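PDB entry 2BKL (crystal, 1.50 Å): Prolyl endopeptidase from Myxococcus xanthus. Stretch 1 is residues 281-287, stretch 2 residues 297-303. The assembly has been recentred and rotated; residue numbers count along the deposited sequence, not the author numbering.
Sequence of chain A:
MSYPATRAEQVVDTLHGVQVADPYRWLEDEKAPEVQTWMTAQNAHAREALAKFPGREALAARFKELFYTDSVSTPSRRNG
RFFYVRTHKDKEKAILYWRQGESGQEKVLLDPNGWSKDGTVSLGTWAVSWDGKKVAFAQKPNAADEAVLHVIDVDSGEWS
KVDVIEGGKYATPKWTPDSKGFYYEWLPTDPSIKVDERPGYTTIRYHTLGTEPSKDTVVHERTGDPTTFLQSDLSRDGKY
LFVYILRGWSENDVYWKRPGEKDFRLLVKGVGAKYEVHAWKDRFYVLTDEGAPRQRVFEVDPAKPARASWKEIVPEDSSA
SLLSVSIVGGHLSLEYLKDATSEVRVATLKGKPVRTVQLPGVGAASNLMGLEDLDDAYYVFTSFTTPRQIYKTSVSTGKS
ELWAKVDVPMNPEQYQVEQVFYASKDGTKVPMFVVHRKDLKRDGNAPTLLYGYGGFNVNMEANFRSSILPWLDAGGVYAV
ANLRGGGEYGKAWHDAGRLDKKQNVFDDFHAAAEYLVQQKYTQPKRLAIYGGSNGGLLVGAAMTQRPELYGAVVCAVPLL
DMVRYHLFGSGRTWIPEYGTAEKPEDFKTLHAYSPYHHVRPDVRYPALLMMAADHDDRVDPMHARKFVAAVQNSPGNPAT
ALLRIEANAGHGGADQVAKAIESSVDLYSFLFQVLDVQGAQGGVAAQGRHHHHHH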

# COMPACT_ATOMS: atom_id res chain seq x y z
N LYS A 281 7.80 25.56 15.85
CA LYS A 281 8.19 26.90 16.35
C LYS A 281 7.54 28.03 15.54
O LYS A 281 8.19 29.00 15.16
N ASP A 282 6.23 27.91 15.36
CA ASP A 282 5.40 28.96 14.71
C ASP A 282 5.79 29.25 13.26
O ASP A 282 5.54 30.32 12.73
N ARG A 283 6.41 28.27 12.61
CA ARG A 283 6.61 28.35 11.16
C ARG A 283 6.01 27.11 10.53
O ARG A 283 6.02 26.05 11.12
N PHE A 284 5.46 27.24 9.33
CA PHE A 284 4.91 26.12 8.58
C PHE A 284 5.89 25.75 7.48
O PHE A 284 6.44 26.62 6.80
N TYR A 285 6.13 24.44 7.33
CA TYR A 285 6.98 23.89 6.28
C TYR A 285 6.07 23.14 5.32
O TYR A 285 5.44 22.18 5.69
N VAL A 286 6.00 23.61 4.09
CA VAL A 286 5.03 23.14 3.12
C VAL A 286 5.76 22.42 1.99
O VAL A 286 6.52 23.05 1.26
N LEU A 287 5.50 21.13 1.87
CA LEU A 287 6.04 20.32 0.79
C LEU A 287 5.01 20.28 -0.32
O LEU A 287 3.86 19.89 -0.07
N VAL A 297 10.09 22.76 -1.16
CA VAL A 297 9.66 23.16 0.18
C VAL A 297 9.63 24.67 0.37
O VAL A 297 10.60 25.34 0.08
N PHE A 298 8.52 25.16 0.91
CA PHE A 298 8.32 26.55 1.30
C PHE A 298 8.26 26.67 2.83
O PHE A 298 7.83 25.76 3.54
N GLU A 299 8.72 27.81 3.34
CA GLU A 299 8.49 28.23 4.71
C GLU A 299 7.39 29.27 4.67
O GLU A 299 7.46 30.20 3.87
N VAL A 300 6.38 29.09 5.52
CA VAL A 300 5.23 29.99 5.58
C VAL A 300 5.09 30.53 6.98
O VAL A 300 5.18 29.78 7.95
N ASP A 301 4.88 31.84 7.09
CA ASP A 301 4.63 32.52 8.34
C ASP A 301 3.11 32.51 8.60
O ASP A 301 2.37 33.01 7.79
N PRO A 302 2.65 31.86 9.66
CA PRO A 302 1.20 31.80 9.93
C PRO A 302 0.56 33.20 10.02
O PRO A 302 -0.62 33.32 9.76
N ALA A 303 1.34 34.20 10.41
CA ALA A 303 0.86 35.58 10.52
C ALA A 303 0.71 36.27 9.18
O ALA A 303 0.00 37.28 9.10

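An arginine at the strand margin reaches two acids of the second stretch, Glu-299 in the strand and Asp-301 just beyond it: Arg-283, with chi1, chi2 and chi3 all m, brings its guanidinium to both. Its CA-to-CB bond points sideways, but the folded chain brings NE of Arg-283 to 2.7 Å from OE2 of Glu-299, a hydrogen-bonded salt bridge near the guanidinium plane; a weak bond from NH2 of Arg-283 to the same Glu-299 OE2 (3.1 Å) supplements it. Glu-299, t at chi1 and chi2, extends to meet this charge. A longer salt bridge joins NH1 of Arg-283 to OD2 of Asp-301 (3.5 Å), while CA of Asp-301 lies over one guanidinium face. Asp-301, chi1 t, also accepts a hydrogen bond at OD1 from N of Ala-303 (3.0 Å).

The extended strands send successive side chains to alternate faces, and the antiparallel register puts paired residues on the same face. Phe-284, Val-286, Phe-298 and Val-300 share one face of the sheet; Tyr-285, Leu-287, Val-297 and Glu-299 share the other. On the first face, Phe-284 (chi1 m) lies beside Val-300 (t), CB to CB 3.9 Å, and offers a ring face to Pro-302, whose CG sits 3.9 Å from the centroid of the Phe-284 ring in a CH-pi contact. Pro-302 points toward the first stretch, and its CD also comes within 3.1 Å of O of Asp-282. Val-286 (t) packs diagonally, its CG2 3.7 Å from CG2 of Val-300, whereas the Phe-298 side chain (chi1 m) starts beside Val-286, CB to CB 4.3 Å, before its end leads away.

On the opposite face, the Tyr-285 ring (chi1 m) approaches the aliphatic part of Glu-299, CE2 of Tyr-285 to CG of Glu-299 being 4.3 Å. Leu-287 (chi1 t, chi2 p) brings CD1 to 4.2 Å from CG2 of Val-297 (t), a looser apolar contact.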

# COMPACT_ATOMS: atom_id res chain seq x y z
CB LYS A 281 9.73 27.02 16.46
CG LYS A 281 10.27 26.07 17.53
CD LYS A 281 11.72 26.30 17.89
CE LYS A 281 12.16 25.42 19.07
NZ LYS A 281 13.66 25.40 19.15
CB ASP A 282 5.39 30.25 15.52
CG ASP A 282 4.89 30.06 16.91
OD1 ASP A 282 3.78 29.53 17.12
OD2 ASP A 282 5.55 30.45 17.90
CB ARG A 283 8.10 28.40 10.81
CG ARG A 283 8.91 29.39 11.60
CD ARG A 283 8.48 30.80 11.45
NE ARG A 283 8.82 31.34 10.14
CZ ARG A 283 8.62 32.59 9.78
NH1 ARG A 283 8.04 33.44 10.61
NH2 ARG A 283 8.97 32.99 8.57
CB PHE A 284 3.58 26.49 7.90
CG PHE A 284 2.43 26.84 8.82
CD1 PHE A 284 2.45 26.63 10.18
CD2 PHE A 284 1.26 27.34 8.24
CE1 PHE A 284 1.34 26.94 10.95
CE2 PHE A 284 0.16 27.67 9.03
CZ PHE A 284 0.20 27.46 10.37
CB TYR A 285 8.10 23.01 6.87
CG TYR A 285 8.97 23.84 7.78
CD1 TYR A 285 8.65 23.98 9.13
CD2 TYR A 285 10.05 24.56 7.29
CE1 TYR A 285 9.39 24.82 9.96
CE2 TYR A 285 10.81 25.40 8.12
CZ TYR A 285 10.47 25.51 9.45
OH TYR A 285 11.18 26.36 10.26
CB VAL A 286 4.19 24.30 2.53
CG1 VAL A 286 3.21 23.79 1.49
CG2 VAL A 286 3.47 25.05 3.61
CB LEU A 287 6.32 18.89 1.29
CG LEU A 287 6.68 17.85 0.23
CD1 LEU A 287 8.02 18.15 -0.46
CD2 LEU A 287 6.69 16.46 0.88
CB VAL A 297 10.52 22.54 1.31
CG1 VAL A 297 9.89 22.83 2.67
CG2 VAL A 297 10.68 21.02 1.11
CB PHE A 298 6.99 27.09 0.75
CG PHE A 298 6.97 27.30 -0.73
CD1 PHE A 298 7.40 28.49 -1.27
CD2 PHE A 298 6.49 26.32 -1.59
CE1 PHE A 298 7.37 28.71 -2.61
CE2 PHE A 298 6.49 26.52 -2.95
CZ PHE A 298 6.92 27.74 -3.47
CB GLU A 299 9.75 28.82 5.34
CG GLU A 299 9.58 29.26 6.79
CD GLU A 299 10.87 29.72 7.45
OE1 GLU A 299 11.98 29.39 6.98
OE2 GLU A 299 10.76 30.43 8.45
CB VAL A 300 3.95 29.24 5.17
CG1 VAL A 300 2.71 30.18 5.27
CG2 VAL A 300 4.10 28.66 3.78
CB ASP A 301 5.13 33.95 8.18
CG ASP A 301 5.03 34.75 9.44
OD1 ASP A 301 4.33 34.34 10.39
OD2 ASP A 301 5.68 35.81 9.54
CB PRO A 302 1.12 31.10 11.28
CG PRO A 302 2.46 30.40 11.44
CD PRO A 302 3.44 31.15 10.67
CB ALA A 303 1.80 36.38 11.38